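PDB 4FRX: anaerobically-induced outer membrane porin OprE from Pseudomonas aeruginosa, which probably acts as a porin, forming a beta-barrel channel through the outer membrane by which small solutes pass. Local coordinates for residues D376-W380 against S406-G410; I303-D309 against F334-R340; F220-H224 against F310-N314. One frame throughout, in Å; residues are numbered along the deposited sequence.

Contact 1 pairs two strands of the barrel wall; contact 2 joins the end of strand 295-305 to the turn leading into strand 340-349, with strand 358-370 between the two; contact 3 brings the loop after strand 295-305 back against the wall. Contacts 1 and 2 have centres about 14 Å apart and touch: Arg336 NH2 lies 2.9 Å from Glu379 OE2 in a salt bridge, and Phe407 packs on Arg336. Contacts 2 and 3, about 13 Å apart between centres, cross along the chain; Phe310 N is 2.9 Å from Gln335 O, probably a hydrogen bond. Contacts 1 and 3 stay about 11 Å apart at their nearest atoms. The Asn305 side chain lies about 9 Å from a bound C8E detergent.

Contact 1: residues D376-W380 against S406-G410; sequences DQSEW and SFRSG
Strand 377-380 runs antiparallel to strand 406-409, axes 4.9 Å apart at 174°. Trp380 and Arg408 set the register as a hydrogen-bonded pair: Trp380 N to Arg408 O is 3.0 Å and Arg408 N to Trp380 O 3.1 Å. On their face the broad indole (chi1 p, chi2 -98°) gives the aliphatic part of Arg408 a flat surface: Arg408 CB sits over the five-membered ring, 4.0 Å from its centroid, in a CH-pi contact, and Arg408 CG is 3.3 Å from Trp380 CZ2. With chi1 and chi2 both m, Arg408 folds back so that NH1 donates to Phe407 O at 3.0 Å and also meets Asp424. On the other face compact Ser409 (chi1 t) donates OG to Glu379 OE2 (p, then t) at 2.9 Å, and Phe407 CZ approaches that OE2 edge-on at 3.6 Å. At Gly410, phi positive, a CB would strike Ser409 O. This porin-barrel hairpin thus sets polar groups beside aromatic rings: Arg408 bridges to Asp424, Glu379 OE2 to Arg336, with Glu379 OE1 close to Glu339.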
loop_
_atom_site.group_PDB
_atom_site.type_symbol
_atom_site.label_atom_id
_atom_site.label_comp_id
_atom_site.label_asym_id
_atom_site.label_seq_id
_atom_site.Cartn_x
_atom_site.Cartn_y
_atom_site.Cartn_z
ATOM N N ASP A 376 -1.550 27.670 -8.684
ATOM C CA ASP A 376 -2.236 26.725 -7.800
ATOM C C ASP A 376 -3.337 25.936 -8.520
ATOM O O ASP A 376 -4.138 26.494 -9.273
ATOM C CB ASP A 376 -2.806 27.455 -6.573
ATOM C CG ASP A 376 -1.737 27.792 -5.534
ATOM O OD1 ASP A 376 -0.553 27.494 -5.786
ATOM O OD2 ASP A 376 -2.092 28.331 -4.457
ATOM N N GLN A 377 -3.344 24.620 -8.322
ATOM C CA GLN A 377 -4.340 23.760 -8.957
ATOM C C GLN A 377 -5.125 22.926 -7.934
ATOM O O GLN A 377 -4.727 22.805 -6.767
ATOM C CB GLN A 377 -3.672 22.836 -9.976
ATOM C CG GLN A 377 -3.894 23.227 -11.444
ATOM C CD GLN A 377 -3.206 24.507 -11.892
ATOM O OE1 GLN A 377 -2.408 25.079 -11.176
ATOM N NE2 GLN A 377 -3.519 24.951 -13.099
ATOM N N SER A 378 -6.243 22.360 -8.376
ATOM C CA SER A 378 -7.076 21.542 -7.501
ATOM C C SER A 378 -7.489 20.235 -8.161
ATOM O O SER A 378 -7.328 20.052 -9.362
ATOM C CB SER A 378 -8.323 22.336 -7.069
ATOM O OG SER A 378 -9.105 22.694 -8.191
ATOM N N GLU A 379 -8.026 19.321 -7.355
ATOM C CA GLU A 379 -8.494 18.034 -7.850
ATOM C C GLU A 379 -9.436 17.428 -6.811
ATOM O O GLU A 379 -9.396 17.797 -5.633
ATOM C CB GLU A 379 -7.324 17.078 -8.128
ATOM C CG GLU A 379 -6.504 16.711 -6.891
ATOM C CD GLU A 379 -5.210 15.988 -7.225
ATOM O OE1 GLU A 379 -4.500 15.575 -6.285
ATOM O OE2 GLU A 379 -4.877 15.852 -8.423
ATOM N N TRP A 380 -10.279 16.505 -7.243
ATOM C CA TRP A 380 -11.183 15.848 -6.316
ATOM C C TRP A 380 -11.454 14.430 -6.752
ATOM O O TRP A 380 -11.303 14.098 -7.921
ATOM C CB TRP A 380 -12.494 16.633 -6.153
ATOM C CG TRP A 380 -13.340 16.776 -7.395
ATOM C CD1 TRP A 380 -13.383 17.850 -8.240
ATOM C CD2 TRP A 380 -14.291 15.829 -7.904
ATOM N NE1 TRP A 380 -14.289 17.624 -9.246
ATOM C CE2 TRP A 380 -14.859 16.390 -9.065
ATOM C CE3 TRP A 380 -14.700 14.551 -7.501
ATOM C CZ2 TRP A 380 -15.828 15.727 -9.818
ATOM C CZ3 TRP A 380 -15.659 13.891 -8.255
ATOM C CH2 TRP A 380 -16.208 14.481 -9.400
ATOM N N SER A 406 -14.472 8.299 -9.323
ATOM C CA SER A 406 -14.441 9.409 -10.275
ATOM C C SER A 406 -13.379 10.381 -9.804
ATOM O O SER A 406 -13.393 10.787 -8.647
ATOM C CB SER A 406 -15.786 10.137 -10.341
ATOM O OG SER A 406 -16.756 9.369 -11.010
ATOM N N PHE A 407 -12.483 10.754 -10.714
ATOM C CA PHE A 407 -11.327 11.581 -10.412
ATOM C C PHE A 407 -11.250 12.694 -11.448
ATOM O O PHE A 407 -11.311 12.452 -12.657
ATOM C CB PHE A 407 -10.051 10.729 -10.419
ATOM C CG PHE A 407 -8.791 11.531 -10.244
ATOM C CD1 PHE A 407 -8.386 11.944 -8.992
ATOM C CD2 PHE A 407 -8.026 11.895 -11.347
ATOM C CE1 PHE A 407 -7.225 12.705 -8.828
ATOM C CE2 PHE A 407 -6.871 12.644 -11.192
ATOM C CZ PHE A 407 -6.470 13.047 -9.926
ATOM N N ARG A 408 -11.156 13.929 -10.970
ATOM C CA ARG A 408 -11.041 15.070 -11.863
ATOM C C ARG A 408 -9.908 15.950 -11.367
ATOM O O ARG A 408 -9.857 16.302 -10.175
ATOM C CB ARG A 408 -12.341 15.872 -11.869
ATOM C CG ARG A 408 -13.582 15.045 -12.147
ATOM C CD ARG A 408 -13.724 14.710 -13.609
ATOM N NE ARG A 408 -14.988 14.028 -13.876
ATOM C CZ ARG A 408 -15.131 12.708 -13.914
ATOM N NH1 ARG A 408 -14.082 11.918 -13.708
ATOM N NH2 ARG A 408 -16.323 12.176 -14.168
ATOM N N SER A 409 -9.015 16.317 -12.278
ATOM C CA SER A 409 -7.803 17.045 -11.918
ATOM C C SER A 409 -7.459 18.133 -12.932
ATOM O O SER A 409 -8.086 18.231 -13.981
ATOM C CB SER A 409 -6.634 16.067 -11.788
ATOM O OG SER A 409 -5.511 16.681 -11.180
ATOM N N GLY A 410 -6.467 18.959 -12.607
ATOM C CA GLY A 410 -6.022 20.012 -13.508
ATOM C C GLY A 410 -6.812 21.305 -13.401
ATOM O O GLY A 410 -7.493 21.554 -12.402
#

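Contact 2: residues I303-D309 against F334-R340; sequences ILNGDSD and FQRAGER
Leu304 aims its CB at 334-340 and, with an mt rotamer, lays CD1 over the backbone, 3.3 Å from Gln335 C and 3.3 Å from Arg336 O; a branched aliphatic chain suits this hollow. Strand 303-305 meets the start of the next strand antiparallel: Ile303 and Arg340 form a non-hydrogen-bonded pair, CA-CA 4.5 Å, and Leu304 N donates to Glu339 O at 3.1 Å. Before that, Arg336 to Glu339 make a type II turn, closed by Glu339 N to Arg336 O at 3.1 Å. Ala337 (-47/124) and Gly338 (91/-14) hold its two corners; at Gly338 a CB would jam against the preceding carbonyl. The turn rests against loop 306-309. The small Ala337 CB comes 3.4 Å from Asp307 O, and Ala337 N donates to Asp309 OD1 at 2.9 Å, Asp309 having chi1 m. Water 1 joins Gly306 O (2.8 Å) to Gly338 N (3.1 Å); water 2 links Asp309 OD2 (2.9 Å) with Gln335 NE2 (3.0 Å). Arg340, chi2 near 98°, curls back so that NH1 (2.7 Å) and NH2 (3.0 Å) both donate to Asn305 OD1, with a weak bond from NH2 to Leu304 O at 2.9 Å; Ile303 CG2 lies over the guanidinium face, 3.5 Å from NH2. The contact closes the neck of a long loop as it leaves and rejoins the barrel: strand 280-292 pairs with Ile303 and Asn305 on one flank, while Glu339 and Arg340 touch strand 358-370 on the other and Arg336 reaches Glu379 of strand 377-389.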
loop_
_atom_site.group_PDB
_atom_site.type_symbol
_atom_site.label_atom_id
_atom_site.label_comp_id
_atom_site.label_asym_id
_atom_site.label_seq_id
_atom_site.Cartn_x
_atom_site.Cartn_y
_atom_site.Cartn_z
ATOM N N ILE A 303 -2.205 18.067 5.249
ATOM C CA ILE A 303 -1.441 19.193 4.748
ATOM C C ILE A 303 -0.051 18.729 4.312
ATOM O O ILE A 303 0.669 18.127 5.100
ATOM C CB ILE A 303 -1.286 20.258 5.849
ATOM C CG1 ILE A 303 -2.666 20.767 6.280
ATOM C CG2 ILE A 303 -0.359 21.395 5.382
ATOM C CD1 ILE A 303 -2.622 21.648 7.518
ATOM N N LEU A 304 0.319 19.016 3.063
ATOM C CA LEU A 304 1.669 18.747 2.570
ATOM C C LEU A 304 2.400 20.052 2.370
ATOM O O LEU A 304 1.930 20.911 1.629
ATOM C CB LEU A 304 1.623 18.059 1.207
ATOM C CG LEU A 304 0.815 16.774 1.117
ATOM C CD1 LEU A 304 1.193 16.028 -0.168
ATOM C CD2 LEU A 304 1.076 15.925 2.325
ATOM N N ASN A 305 3.560 20.190 3.000
ATOM C CA ASN A 305 4.399 21.384 2.813
ATOM C C ASN A 305 5.770 20.968 2.314
ATOM O O ASN A 305 6.190 19.821 2.527
ATOM C CB ASN A 305 4.544 22.154 4.130
ATOM C CG ASN A 305 3.282 22.911 4.509
ATOM O OD1 ASN A 305 2.575 23.425 3.647
ATOM N ND2 ASN A 305 3.013 23.007 5.802
ATOM N N GLY A 306 6.467 21.887 1.650
ATOM C CA GLY A 306 7.760 21.581 1.050
ATOM C C GLY A 306 7.671 21.527 -0.471
ATOM O O GLY A 306 6.574 21.469 -1.043
ATOM N N ASP A 307 8.824 21.516 -1.129
ATOM C CA ASP A 307 8.880 21.532 -2.585
ATOM C C ASP A 307 8.659 20.184 -3.271
ATOM O O ASP A 307 8.411 20.145 -4.469
ATOM C CB ASP A 307 10.236 22.054 -3.062
ATOM C CG ASP A 307 10.462 23.503 -2.718
ATOM O OD1 ASP A 307 9.465 24.226 -2.491
ATOM O OD2 ASP A 307 11.645 23.912 -2.681
ATOM N N SER A 308 8.798 19.077 -2.551
ATOM C CA SER A 308 8.663 17.778 -3.218
ATOM C C SER A 308 7.324 17.142 -2.891
ATOM O O SER A 308 6.711 17.457 -1.860
ATOM C CB SER A 308 9.797 16.828 -2.828
ATOM O OG SER A 308 9.477 16.127 -1.631
ATOM N N ASP A 309 6.865 16.272 -3.786
ATOM C CA ASP A 309 5.747 15.381 -3.482
ATOM C C ASP A 309 6.105 14.534 -2.276
ATOM O O ASP A 309 7.269 14.430 -1.870
ATOM C CB ASP A 309 5.452 14.432 -4.647
ATOM C CG ASP A 309 4.984 15.147 -5.910
ATOM O OD1 ASP A 309 4.792 16.388 -5.922
ATOM O OD2 ASP A 309 4.801 14.429 -6.907
ATOM N N PHE A 334 -3.428 12.237 -3.738
ATOM C CA PHE A 334 -3.376 13.619 -3.224
ATOM C C PHE A 334 -2.043 13.919 -2.530
ATOM O O PHE A 334 -2.002 14.528 -1.469
ATOM C CB PHE A 334 -4.572 13.883 -2.290
ATOM C CG PHE A 334 -5.893 13.738 -2.977
ATOM C CD1 PHE A 334 -6.377 12.474 -3.312
ATOM C CD2 PHE A 334 -6.628 14.853 -3.330
ATOM C CE1 PHE A 334 -7.583 12.324 -3.984
ATOM C CE2 PHE A 334 -7.839 14.718 -3.994
ATOM C CZ PHE A 334 -8.318 13.450 -4.328
ATOM N N GLN A 335 -0.962 13.506 -3.178
ATOM C CA GLN A 335 0.346 13.453 -2.558
ATOM C C GLN A 335 1.292 14.501 -3.125
ATOM O O GLN A 335 2.486 14.482 -2.841
ATOM C CB GLN A 335 0.927 12.042 -2.725
ATOM C CG GLN A 335 1.662 11.767 -4.038
ATOM C CD GLN A 335 0.799 11.927 -5.290
ATOM O OE1 GLN A 335 -0.429 12.028 -5.220
ATOM N NE2 GLN A 335 1.456 11.955 -6.452
ATOM N N ARG A 336 0.744 15.436 -3.900
ATOM C CA ARG A 336 1.555 16.385 -4.658
ATOM C C ARG A 336 2.044 17.538 -3.798
ATOM O O ARG A 336 1.371 17.946 -2.861
ATOM C CB ARG A 336 0.750 16.955 -5.828
ATOM C CG ARG A 336 0.095 15.889 -6.720
ATOM C CD ARG A 336 -0.846 16.568 -7.709
ATOM N NE ARG A 336 -1.925 15.689 -8.156
ATOM C CZ ARG A 336 -1.852 14.891 -9.217
ATOM N NH1 ARG A 336 -0.744 14.853 -9.950
ATOM N NH2 ARG A 336 -2.887 14.130 -9.547
ATOM N N ALA A 337 3.217 18.064 -4.135
ATOM C CA ALA A 337 3.798 19.209 -3.427
ATOM C C ALA A 337 2.813 20.353 -3.198
ATOM O O ALA A 337 2.218 20.857 -4.146
ATOM C CB ALA A 337 5.014 19.737 -4.189
ATOM N N GLY A 338 2.651 20.745 -1.932
ATOM C CA GLY A 338 1.811 21.869 -1.563
ATOM C C GLY A 338 0.365 21.534 -1.258
ATOM O O GLY A 338 -0.346 22.337 -0.671
ATOM N N GLU A 339 -0.067 20.334 -1.615
ATOM C CA GLU A 339 -1.493 20.028 -1.633
ATOM C C GLU A 339 -2.108 19.901 -0.224
ATOM O O GLU A 339 -1.593 19.184 0.626
ATOM C CB GLU A 339 -1.724 18.750 -2.440
ATOM C CG GLU A 339 -3.180 18.467 -2.780
ATOM C CD GLU A 339 -3.338 17.338 -3.789
ATOM O OE1 GLU A 339 -2.341 16.629 -4.094
ATOM O OE2 GLU A 339 -4.472 17.164 -4.291
ATOM N N ARG A 340 -3.209 20.611 0.005
ATOM C CA ARG A 340 -4.010 20.420 1.204
ATOM C C ARG A 340 -5.273 19.715 0.774
ATOM O O ARG A 340 -5.873 20.099 -0.217
ATOM C CB ARG A 340 -4.398 21.770 1.818
ATOM C CG ARG A 340 -3.267 22.527 2.481
ATOM C CD ARG A 340 -2.667 23.603 1.591
ATOM N NE ARG A 340 -1.746 24.427 2.378
ATOM C CZ ARG A 340 -0.503 24.062 2.671
ATOM N NH1 ARG A 340 0.261 24.849 3.411
ATOM N NH2 ARG A 340 -0.026 22.900 2.227
HETATM O O HOH W 1 4.797 19.494 -0.150
HETATM O O HOH W 2 4.414 11.635 -6.464
#

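Contact 3: residues F220-H224 against F310-N314; sequences FYKQH and FPFLN
This is a buried contact between barrel wall and loop: extended residues 310-314, in the long excursion between strands 295-305 and 340-349, lie against the first residues of strand 221-234. The backbones stay apart, the nearest CA pair, Tyr221 and Pro311, being 7.8 Å from each other, so long side chains bridge the gap. Two positions apart on the strand, Tyr221 and Gln223 both direct their CB toward the loop. Tyr221, chi1 p and chi2 near 85°, offers a ring face to Pro311, whose CB stands 4.1 Å from the centroid, 17° off the normal, in a CH-pi contact; the compact, rigid proline ring packs its CB against the aromatic face. Further out, Tyr221 OH is 3.6 Å from Leu313 CD2, and both residues also touch Phe195. Gln223 is stretched out (chi1 and chi2 t) and its amide uses both ends: NE2 donates to Pro311 O at 3.1 Å and also bonds to Ser248, while OE1 accepts from water 3 at 2.6 Å, which in turn donates to Pro311 O at 2.8 Å. Pro311 O thus receives two hydrogen bonds. Phe310 (chi1 t) brings CE1 within 3.5 Å of Gln223 NE2 and meets Phe246 edge-to-face on the neighbouring strand. A loop folded back onto the barrel wall, fixed by aromatic packing and a glutamine amide that bonds Pro311 O directly and through a water, is consistent with the inward-folded loops of OprD-family porins.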
loop_
_atom_site.group_PDB
_atom_site.type_symbol
_atom_site.label_atom_id
_atom_site.label_comp_id
_atom_site.label_asym_id
_atom_site.label_seq_id
_atom_site.Cartn_x
_atom_site.Cartn_y
_atom_site.Cartn_z
ATOM N N PHE A 220 18.139 8.592 -2.201
ATOM C CA PHE A 220 16.898 9.299 -2.475
ATOM C C PHE A 220 16.362 10.033 -1.254
ATOM O O PHE A 220 16.254 11.258 -1.281
ATOM C CB PHE A 220 15.825 8.365 -3.044
ATOM C CG PHE A 220 16.020 8.040 -4.506
ATOM C CD1 PHE A 220 15.596 8.928 -5.487
ATOM C CD2 PHE A 220 16.638 6.858 -4.889
ATOM C CE1 PHE A 220 15.775 8.639 -6.848
ATOM C CE2 PHE A 220 16.829 6.554 -6.231
ATOM C CZ PHE A 220 16.380 7.440 -7.218
ATOM N N TYR A 221 16.021 9.307 -0.186
ATOM C CA TYR A 221 15.385 9.988 0.923
ATOM C C TYR A 221 15.516 9.300 2.265
ATOM O O TYR A 221 15.754 8.104 2.334
ATOM C CB TYR A 221 13.895 10.251 0.611
ATOM C CG TYR A 221 12.994 9.024 0.615
ATOM C CD1 TYR A 221 12.446 8.543 1.802
ATOM C CD2 TYR A 221 12.656 8.369 -0.577
ATOM C CE1 TYR A 221 11.608 7.420 1.812
ATOM C CE2 TYR A 221 11.817 7.243 -0.569
ATOM C CZ TYR A 221 11.296 6.779 0.623
ATOM O OH TYR A 221 10.460 5.669 0.633
ATOM N N LYS A 222 15.370 10.094 3.320
ATOM C CA LYS A 222 15.120 9.577 4.657
ATOM C C LYS A 222 13.774 10.108 5.121
ATOM O O LYS A 222 13.416 11.254 4.853
ATOM C CB LYS A 222 16.234 9.984 5.617
ATOM C CG LYS A 222 16.601 11.438 5.543
ATOM N N GLN A 223 13.018 9.268 5.813
ATOM C CA GLN A 223 11.665 9.608 6.170
ATOM C C GLN A 223 11.384 9.150 7.578
ATOM O O GLN A 223 11.644 7.999 7.907
ATOM C CB GLN A 223 10.716 8.933 5.197
ATOM C CG GLN A 223 9.248 9.127 5.502
ATOM C CD GLN A 223 8.406 8.604 4.370
ATOM O OE1 GLN A 223 8.041 7.429 4.337
ATOM N NE2 GLN A 223 8.122 9.466 3.415
ATOM N N HIS A 224 10.910 10.071 8.411
ATOM C CA HIS A 224 10.446 9.750 9.757
ATOM C C HIS A 224 8.932 9.891 9.828
ATOM O O HIS A 224 8.360 10.774 9.193
ATOM C CB HIS A 224 11.068 10.697 10.773
ATOM C CG HIS A 224 12.557 10.644 10.811
ATOM N ND1 HIS A 224 13.247 9.855 11.703
ATOM C CD2 HIS A 224 13.495 11.291 10.078
ATOM C CE1 HIS A 224 14.546 10.010 11.513
ATOM N NE2 HIS A 224 14.724 10.877 10.535
ATOM N N PHE A 310 5.098 13.927 -1.682
ATOM C CA PHE A 310 5.355 12.975 -0.625
ATOM C C PHE A 310 6.036 11.745 -1.224
ATOM O O PHE A 310 5.499 11.155 -2.153
ATOM C CB PHE A 310 4.038 12.544 -0.012
ATOM C CG PHE A 310 4.194 11.464 1.015
ATOM C CD1 PHE A 310 4.702 11.755 2.273
ATOM C CD2 PHE A 310 3.820 10.155 0.724
ATOM C CE1 PHE A 310 4.836 10.763 3.235
ATOM C CE2 PHE A 310 3.947 9.159 1.669
ATOM C CZ PHE A 310 4.458 9.465 2.936
ATOM N N PRO A 311 7.221 11.357 -0.707
ATOM C CA PRO A 311 7.937 10.215 -1.297
ATOM C C PRO A 311 7.545 8.850 -0.711
ATOM O O PRO A 311 7.319 8.704 0.496
ATOM C CB PRO A 311 9.404 10.526 -0.967
ATOM C CG PRO A 311 9.315 11.171 0.400
ATOM C CD PRO A 311 8.019 12.015 0.344
ATOM N N PHE A 312 7.485 7.850 -1.587
ATOM C CA PHE A 312 7.178 6.468 -1.224
ATOM C C PHE A 312 7.668 5.555 -2.359
ATOM O O PHE A 312 7.788 5.995 -3.515
ATOM C CB PHE A 312 5.676 6.269 -0.981
ATOM C CG PHE A 312 4.809 6.718 -2.123
ATOM C CD1 PHE A 312 4.489 8.063 -2.284
ATOM C CD2 PHE A 312 4.313 5.802 -3.036
ATOM C CE1 PHE A 312 3.689 8.488 -3.342
ATOM C CE2 PHE A 312 3.505 6.218 -4.101
ATOM C CZ PHE A 312 3.188 7.561 -4.245
ATOM N N LEU A 313 7.928 4.293 -2.031
ATOM C CA LEU A 313 8.487 3.346 -3.001
ATOM C C LEU A 313 7.508 3.129 -4.153
ATOM O O LEU A 313 6.355 2.796 -3.934
ATOM C CB LEU A 313 8.804 2.016 -2.328
ATOM C CG LEU A 313 9.818 2.081 -1.185
ATOM C CD1 LEU A 313 10.144 0.683 -0.685
ATOM C CD2 LEU A 313 11.093 2.854 -1.591
ATOM N N ASN A 314 7.982 3.319 -5.378
ATOM C CA ASN A 314 7.085 3.394 -6.533
ATOM C C ASN A 314 7.873 3.167 -7.808
ATOM O O ASN A 314 8.557 4.079 -8.279
ATOM C CB ASN A 314 6.451 4.796 -6.562
ATOM C CG ASN A 314 5.363 4.941 -7.610
ATOM O OD1 ASN A 314 5.065 4.005 -8.350
ATOM N ND2 ASN A 314 4.753 6.126 -7.665
HETATM O O HOH W 3 6.639 6.627 2.261
#